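Local coordinates for transcriptional regulator, LacI family protein (PDB 3K9C), which probably binds DNA as a transcriptional regulator of the LacI family, with a periplasmic-binding-protein-like domain that may sense a small ligand, at residues A10-Q22 and Y42-E55. Residues are numbered along the deposited sequence; the frame is centred on the assembly and turned at random.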
ATOM      1  N   ALA B  10      23.615  11.234  22.395  1.00 63.77           N
ATOM      2  CA  ALA B  10      24.241  10.178  21.609  1.00 62.93           C
ATOM      3  C   ALA B  10      23.698   8.877  22.189  1.00 62.82           C
ATOM      4  O   ALA B  10      24.177   7.783  21.878  1.00 62.21           O
ATOM      5  CB  ALA B  10      25.755  10.236  21.753  1.00 63.43           C
ATOM      6  N   SER B  11      22.689   9.028  23.045  1.00 61.72           N
ATOM      7  CA  SER B  11      22.027   7.911  23.708  1.00 60.69           C
ATOM      8  C   SER B  11      20.927   7.336  22.816  1.00 60.03           C
ATOM      9  O   SER B  11      20.272   6.360  23.184  1.00 60.61           O
ATOM     10  CB  SER B  11      21.411   8.378  25.024  1.00 59.83           C
ATOM     11  OG  SER B  11      20.382   9.320  24.784  1.00 59.10           O
ATOM     12  N   SER B  12      20.722   7.958  21.656  1.00 58.86           N
ATOM     13  CA  SER B  12      19.713   7.523  20.686  1.00 55.81           C
ATOM     14  C   SER B  12      20.388   7.334  19.330  1.00 54.20           C
ATOM     15  O   SER B  12      20.620   8.302  18.604  1.00 52.69           O
ATOM     16  CB  SER B  12      18.595   8.566  20.570  1.00 55.56           C
ATOM     17  OG  SER B  12      17.889   8.699  21.793  1.00 55.04           O
ATOM     18  N   ARG B  13      20.692   6.081  18.997  1.00 52.18           N
ATOM     19  CA  ARG B  13      21.375   5.743  17.750  1.00 50.16           C
ATOM     20  C   ARG B  13      20.400   5.488  16.598  1.00 47.55           C
ATOM     21  O   ARG B  13      19.425   4.744  16.744  1.00 45.69           O
ATOM     22  CB  ARG B  13      22.277   4.531  17.989  1.00 52.02           C
ATOM     23  CG  ARG B  13      23.014   4.608  19.329  1.00 55.31           C
ATOM     24  CD  ARG B  13      24.092   3.543  19.484  1.00 57.74           C
ATOM     25  NE  ARG B  13      25.292   3.847  18.707  1.00 61.14           N
ATOM     26  CZ  ARG B  13      26.038   4.938  18.868  1.00 62.46           C
ATOM     27  NH1 ARG B  13      25.713   5.844  19.781  1.00 63.29           N
ATOM     28  NH2 ARG B  13      27.114   5.122  18.114  1.00 63.24           N
ATOM     29  N   LEU B  14      20.687   6.104  15.452  1.00 43.62           N
ATOM     30  CA  LEU B  14      19.835   6.006  14.274  1.00 41.06           C
ATOM     31  C   LEU B  14      20.303   5.109  13.146  1.00 38.49           C
ATOM     32  O   LEU B  14      21.486   5.064  12.814  1.00 39.48           O
ATOM     33  CB  LEU B  14      19.607   7.393  13.664  1.00 43.52           C
ATOM     34  CG  LEU B  14      18.997   8.531  14.480  1.00 46.00           C
ATOM     35  CD1 LEU B  14      17.645   8.099  15.035  1.00 46.20           C
ATOM     36  CD2 LEU B  14      19.949   8.922  15.596  1.00 47.22           C
ATOM     37  N   LEU B  15      19.347   4.402  12.556  1.00 33.69           N
ATOM     38  CA  LEU B  15      19.601   3.556  11.402  1.00 30.59           C
ATOM     39  C   LEU B  15      18.719   4.130  10.290  1.00 28.11           C
ATOM     40  O   LEU B  15      17.509   4.302  10.467  1.00 26.85           O
ATOM     41  CB  LEU B  15      19.221   2.103  11.673  1.00 29.28           C
ATOM     42  CG  LEU B  15      20.232   1.275  12.471  1.00 30.44           C
ATOM     43  CD1 LEU B  15      19.835  -0.198  12.396  1.00 29.47           C
ATOM     44  CD2 LEU B  15      21.628   1.468  11.898  1.00 26.89           C
ATOM     45  N   GLY B  16      19.334   4.450   9.160  1.00 25.23           N
ATOM     46  CA  GLY B  16      18.585   5.011   8.056  1.00 23.67           C
ATOM     47  C   GLY B  16      17.984   3.940   7.175  1.00 22.12           C
ATOM     48  O   GLY B  16      18.638   2.948   6.862  1.00 23.06           O
ATOM     49  N   VAL B  17      16.734   4.134   6.775  1.00 21.85           N
ATOM     50  CA  VAL B  17      16.071   3.160   5.909  1.00 20.18           C
ATOM     51  C   VAL B  17      15.396   3.824   4.705  1.00 18.66           C
ATOM     52  O   VAL B  17      14.489   4.633   4.864  1.00 19.79           O
ATOM     53  CB  VAL B  17      14.997   2.359   6.694  1.00 19.31           C
ATOM     54  CG1 VAL B  17      14.313   1.352   5.772  1.00 14.48           C
ATOM     55  CG2 VAL B  17      15.634   1.652   7.871  1.00 18.90           C
ATOM     56  N   VAL B  18      15.851   3.490   3.501  1.00 19.62           N
ATOM     57  CA  VAL B  18      15.253   4.031   2.279  1.00 18.34           C
ATOM     58  C   VAL B  18      14.270   2.968   1.757  1.00 18.42           C
ATOM     59  O   VAL B  18      14.631   1.796   1.647  1.00 18.25           O
ATOM     60  CB  VAL B  18      16.349   4.315   1.222  1.00 18.55           C
ATOM     61  CG1 VAL B  18      15.738   4.881  -0.052  1.00 17.20           C
ATOM     62  CG2 VAL B  18      17.365   5.311   1.791  1.00 20.88           C
ATOM     63  N   PHE B  19      13.034   3.362   1.449  1.00 18.26           N
ATOM     64  CA  PHE B  19      12.030   2.404   0.960  1.00 17.95           C
ATOM     65  C   PHE B  19      11.007   3.048   0.029  1.00 20.33           C
ATOM     66  O   PHE B  19      10.808   4.265   0.055  1.00 20.57           O
ATOM     67  CB  PHE B  19      11.277   1.768   2.135  1.00 16.53           C
ATOM     68  CG  PHE B  19      10.203   2.644   2.701  1.00 19.72           C
ATOM     69  CD1 PHE B  19       8.864   2.356   2.473  1.00 20.29           C
ATOM     70  CD2 PHE B  19      10.530   3.773   3.440  1.00 18.97           C
ATOM     71  CE1 PHE B  19       7.862   3.183   2.977  1.00 20.08           C
ATOM     72  CE2 PHE B  19       9.544   4.604   3.946  1.00 19.84           C
ATOM     73  CZ  PHE B  19       8.207   4.310   3.717  1.00 23.27           C
ATOM     74  N   GLU B  20      10.345   2.221  -0.778  1.00 21.23           N
ATOM     75  CA  GLU B  20       9.335   2.704  -1.716  1.00 23.12           C
ATOM     76  C   GLU B  20       7.961   2.850  -1.077  1.00 22.25           C
ATOM     77  O   GLU B  20       7.358   1.866  -0.632  1.00 21.34           O
ATOM     78  CB  GLU B  20       9.216   1.760  -2.912  1.00 23.90           C
ATOM     79  CG  GLU B  20      10.341   1.863  -3.910  1.00 31.54           C
ATOM     80  CD  GLU B  20      10.255   0.795  -4.986  1.00 36.05           C
ATOM     81  OE1 GLU B  20       9.151   0.584  -5.544  1.00 37.49           O
ATOM     82  OE2 GLU B  20      11.295   0.172  -5.275  1.00 39.46           O
ATOM     83  N   LEU B  21       7.472   4.083  -1.043  1.00 22.20           N
ATOM     84  CA  LEU B  21       6.159   4.371  -0.483  1.00 23.19           C
ATOM     85  C   LEU B  21       5.096   3.541  -1.222  1.00 23.56           C
ATOM     86  O   LEU B  21       5.145   3.383  -2.441  1.00 23.95           O
ATOM     87  CB  LEU B  21       5.851   5.864  -0.630  1.00 24.19           C
ATOM     88  CG  LEU B  21       4.931   6.493   0.419  1.00 25.79           C
ATOM     89  CD1 LEU B  21       5.538   6.307   1.798  1.00 26.53           C
ATOM     90  CD2 LEU B  21       4.739   7.980   0.125  1.00 27.03           C
ATOM     91  N   GLN B  22       4.143   2.999  -0.477  1.00 25.62           N
ATOM     92  CA  GLN B  22       3.077   2.207  -1.081  1.00 28.37           C
ATOM     93  C   GLN B  22       3.530   0.925  -1.799  1.00 28.44           C
ATOM     94  O   GLN B  22       2.865   0.467  -2.724  1.00 29.58           O
ATOM     95  CB  GLN B  22       2.271   3.068  -2.060  1.00 30.84           C
ATOM     96  CG  GLN B  22       1.755   4.357  -1.455  1.00 33.54           C
ATOM     97  CD  GLN B  22       0.647   4.976  -2.276  1.00 34.42           C
ATOM     98  OE1 GLN B  22      -0.390   4.349  -2.498  1.00 36.54           O
ATOM     99  NE2 GLN B  22       0.852   6.212  -2.729  1.00 33.02           N
ATOM    100  N   TYR B  42      17.923   0.674  18.871  1.00 32.44           N
ATOM    101  CA  TYR B  42      18.113   1.649  17.803  1.00 32.67           C
ATOM    102  C   TYR B  42      16.807   2.239  17.303  1.00 32.26           C
ATOM    103  O   TYR B  42      15.769   1.579  17.307  1.00 32.48           O
ATOM    104  CB  TYR B  42      18.830   1.003  16.621  1.00 33.28           C
ATOM    105  CG  TYR B  42      20.323   0.980  16.745  1.00 35.56           C
ATOM    106  CD1 TYR B  42      21.107   1.902  16.052  1.00 37.68           C
ATOM    107  CD2 TYR B  42      20.963   0.038  17.552  1.00 37.16           C
ATOM    108  CE1 TYR B  42      22.491   1.886  16.153  1.00 37.73           C
ATOM    109  CE2 TYR B  42      22.354   0.018  17.664  1.00 38.08           C
ATOM    110  CZ  TYR B  42      23.107   0.943  16.959  1.00 39.48           C
ATOM    111  OH  TYR B  42      24.477   0.916  17.039  1.00 43.00           O
ATOM    112  N   ASP B  43      16.867   3.492  16.872  1.00 30.99           N
ATOM    113  CA  ASP B  43      15.694   4.130  16.318  1.00 30.86           C
ATOM    114  C   ASP B  43      15.855   4.061  14.807  1.00 29.31           C
ATOM    115  O   ASP B  43      16.945   3.813  14.293  1.00 26.73           O
ATOM    116  CB  ASP B  43      15.581   5.585  16.770  1.00 33.69           C
ATOM    117  CG  ASP B  43      15.009   5.718  18.167  1.00 38.63           C
ATOM    118  OD1 ASP B  43      13.986   5.065  18.458  1.00 40.22           O
ATOM    119  OD2 ASP B  43      15.575   6.481  18.974  1.00 42.76           O
ATOM    120  N   VAL B  44      14.768   4.277  14.089  1.00 28.55           N
ATOM    121  CA  VAL B  44      14.839   4.212  12.649  1.00 26.05           C
ATOM    122  C   VAL B  44      14.359   5.496  12.027  1.00 26.93           C
ATOM    123  O   VAL B  44      13.358   6.074  12.453  1.00 26.64           O
ATOM    124  CB  VAL B  44      13.995   3.041  12.100  1.00 25.41           C
ATOM    125  CG1 VAL B  44      13.861   3.159  10.586  1.00 25.60           C
ATOM    126  CG2 VAL B  44      14.657   1.714  12.457  1.00 22.57           C
HETATM  127  N   MSE B  45      15.095   5.945  11.021  1.00 27.76           N
HETATM  128  CA  MSE B  45      14.715   7.139  10.296  1.00 29.48           C
HETATM  129  C   MSE B  45      14.397   6.692   8.869  1.00 25.38           C
HETATM  130  O   MSE B  45      15.266   6.195   8.164  1.00 24.20           O
HETATM  131  CB  MSE B  45      15.857   8.151  10.285  1.00 36.45           C
HETATM  132  CG  MSE B  45      15.373   9.569  10.117  1.00 48.05           C
HETATM  133 SE   MSE B  45      16.630  10.603   9.079  1.00 66.32          SE
HETATM  134  CE  MSE B  45      15.509  10.963   7.531  1.00 59.00           C
ATOM    135  N   LEU B  46      13.142   6.840   8.472  1.00 22.08           N
ATOM    136  CA  LEU B  46      12.715   6.467   7.133  1.00 22.61           C
ATOM    137  C   LEU B  46      12.902   7.650   6.204  1.00 22.43           C
ATOM    138  O   LEU B  46      12.806   8.800   6.627  1.00 21.82           O
ATOM    139  CB  LEU B  46      11.230   6.125   7.119  1.00 22.52           C
ATOM    140  CG  LEU B  46      10.679   5.077   8.072  1.00 22.03           C
ATOM    141  CD1 LEU B  46       9.154   5.139   8.044  1.00 21.12           C
ATOM    142  CD2 LEU B  46      11.194   3.720   7.668  1.00 20.92           C
ATOM    143  N   SER B  47      13.174   7.351   4.942  1.00 21.52           N
ATOM    144  CA  SER B  47      13.304   8.356   3.897  1.00 21.05           C
ATOM    145  C   SER B  47      12.624   7.635   2.751  1.00 21.01           C
ATOM    146  O   SER B  47      13.106   6.592   2.291  1.00 21.17           O
ATOM    147  CB  SER B  47      14.761   8.638   3.554  1.00 21.28           C
ATOM    148  OG  SER B  47      14.835   9.673   2.586  1.00 21.04           O
ATOM    149  N   ALA B  48      11.503   8.179   2.291  1.00 18.07           N
ATOM    150  CA  ALA B  48      10.736   7.521   1.247  1.00 18.96           C
ATOM    151  C   ALA B  48      11.049   7.878  -0.196  1.00 19.77           C
ATOM    152  O   ALA B  48      11.394   9.015  -0.519  1.00 20.84           O
ATOM    153  CB  ALA B  48       9.247   7.733   1.506  1.00 19.80           C
ATOM    154  N   VAL B  49      10.923   6.878  -1.059  1.00 19.25           N
ATOM    155  CA  VAL B  49      11.117   7.054  -2.486  1.00 20.33           C
ATOM    156  C   VAL B  49       9.703   6.975  -3.079  1.00 21.55           C
ATOM    157  O   VAL B  49       8.907   6.117  -2.678  1.00 21.71           O
ATOM    158  CB  VAL B  49      12.002   5.926  -3.090  1.00 19.84           C
ATOM    159  CG1 VAL B  49      12.051   6.053  -4.613  1.00 20.79           C
ATOM    160  CG2 VAL B  49      13.411   5.998  -2.508  1.00 17.89           C
ATOM    161  N   ALA B  50       9.395   7.886  -4.004  1.00 20.57           N
ATOM    162  CA  ALA B  50       8.095   7.935  -4.675  1.00 19.22           C
ATOM    163  C   ALA B  50       8.288   8.551  -6.057  1.00 20.16           C
ATOM    164  O   ALA B  50       9.341   9.117  -6.339  1.00 20.45           O
ATOM    165  CB  ALA B  50       7.118   8.762  -3.865  1.00 17.18           C
ATOM    166  N   PRO B  51       7.272   8.460  -6.935  1.00 21.22           N
ATOM    167  CA  PRO B  51       7.414   9.032  -8.280  1.00 20.73           C
ATOM    168  C   PRO B  51       7.961  10.455  -8.291  1.00 20.77           C
ATOM    169  O   PRO B  51       8.805  10.786  -9.117  1.00 21.03           O
ATOM    170  CB  PRO B  51       5.997   8.947  -8.849  1.00 21.62           C
ATOM    171  CG  PRO B  51       5.462   7.700  -8.198  1.00 21.43           C
ATOM    172  CD  PRO B  51       5.935   7.865  -6.762  1.00 21.55           C
ATOM    173  N   SER B  52       7.491  11.295  -7.374  1.00 20.10           N
ATOM    174  CA  SER B  52       7.968  12.670  -7.329  1.00 21.82           C
ATOM    175  C   SER B  52       9.141  12.859  -6.378  1.00 21.63           C
ATOM    176  O   SER B  52       9.515  13.986  -6.076  1.00 23.78           O
ATOM    177  CB  SER B  52       6.830  13.631  -6.946  1.00 21.58           C
ATOM    178  OG  SER B  52       6.376  13.418  -5.622  1.00 23.09           O
ATOM    179  N   ARG B  53       9.717  11.764  -5.889  1.00 22.58           N
ATOM    180  CA  ARG B  53      10.861  11.886  -4.987  1.00 22.32           C
ATOM    181  C   ARG B  53      11.890  10.801  -5.261  1.00 22.11           C
ATOM    182  O   ARG B  53      11.827   9.709  -4.690  1.00 21.04           O
ATOM    183  CB  ARG B  53      10.421  11.842  -3.515  1.00 20.00           C
ATOM    184  CG  ARG B  53      11.397  12.607  -2.612  1.00 25.48           C
ATOM    185  CD  ARG B  53      10.910  12.806  -1.185  1.00 24.60           C
ATOM    186  NE  ARG B  53      11.395  11.743  -0.322  1.00 32.72           N
ATOM    187  CZ  ARG B  53      12.304  11.891   0.636  1.00 28.08           C
ATOM    188  NH1 ARG B  53      12.841  13.075   0.880  1.00 30.88           N
ATOM    189  NH2 ARG B  53      12.687  10.840   1.336  1.00 28.81           N
ATOM    190  N   ALA B  54      12.835  11.119  -6.141  1.00 21.25           N
ATOM    191  CA  ALA B  54      13.887  10.186  -6.537  1.00 22.21           C
ATOM    192  C   ALA B  54      14.657   9.583  -5.372  1.00 22.55           C
ATOM    193  O   ALA B  54      14.849  10.223  -4.328  1.00 20.35           O
ATOM    194  CB  ALA B  54      14.858  10.875  -7.495  1.00 21.95           C
ATOM    195  N   GLU B  55      15.096   8.343  -5.560  1.00 22.95           N
ATOM    196  CA  GLU B  55      15.857   7.649  -4.534  1.00 26.36           C
ATOM    197  C   GLU B  55      17.123   8.426  -4.202  1.00 26.62           C
ATOM    198  O   GLU B  55      17.627   8.362  -3.079  1.00 26.84           O
ATOM    199  CB  GLU B  55      16.209   6.234  -4.990  1.00 27.18           C
ATOM    200  CG  GLU B  55      17.173   5.530  -4.047  1.00 33.36           C
ATOM    201  CD  GLU B  55      17.293   4.054  -4.329  1.00 35.05           C
ATOM    202  OE1 GLU B  55      17.283   3.683  -5.524  1.00 35.47           O
ATOM    203  OE2 GLU B  55      17.408   3.269  -3.357  1.00 36.37           O
TER
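D43 N donates to R13 O at 2.9 Å, and L15 N to D43 O at 3.0 Å. The same parallel ladder continues through M45, V17 and S47. F19 N to S47 O is weak at 3.3 Å, but V49 N to F19 O is short at 2.8 Å. L21 N closes the ladder on V49 O. Backbone groups of L14, G16 and V18 pair with strand 67-73. A48 N reaches Y34 OH of the second subunit. A48 O takes both NE and NH2 of R53, gripped side-on in the guanidinium plane. S47 OG bonds A58 O. R13 CG, anti to its carbonyl carbon (chi1 -41°), lies over one face of the Y42 ring. R13 NE bonds Y42 OH only weakly; its salt bridge is to E68. L15 CG packs 3.7 Å from Y42 CD1. Replacing Y42 with alanine would probably strip R13 CG and L15 CG of the ring they pack on and cost R13 NE its weak second bond. D43 OD1 forms a salt bridge with R64 of the second subunit. V17 CG2 meets V44 CG1 at 3.6 Å. F19 CE2 touches L46 CB and A48 CB. With helix 24-39 the strands form the first beta-alpha-beta unit of a Rossmann-like, periplasmic-binding-protein-type domain.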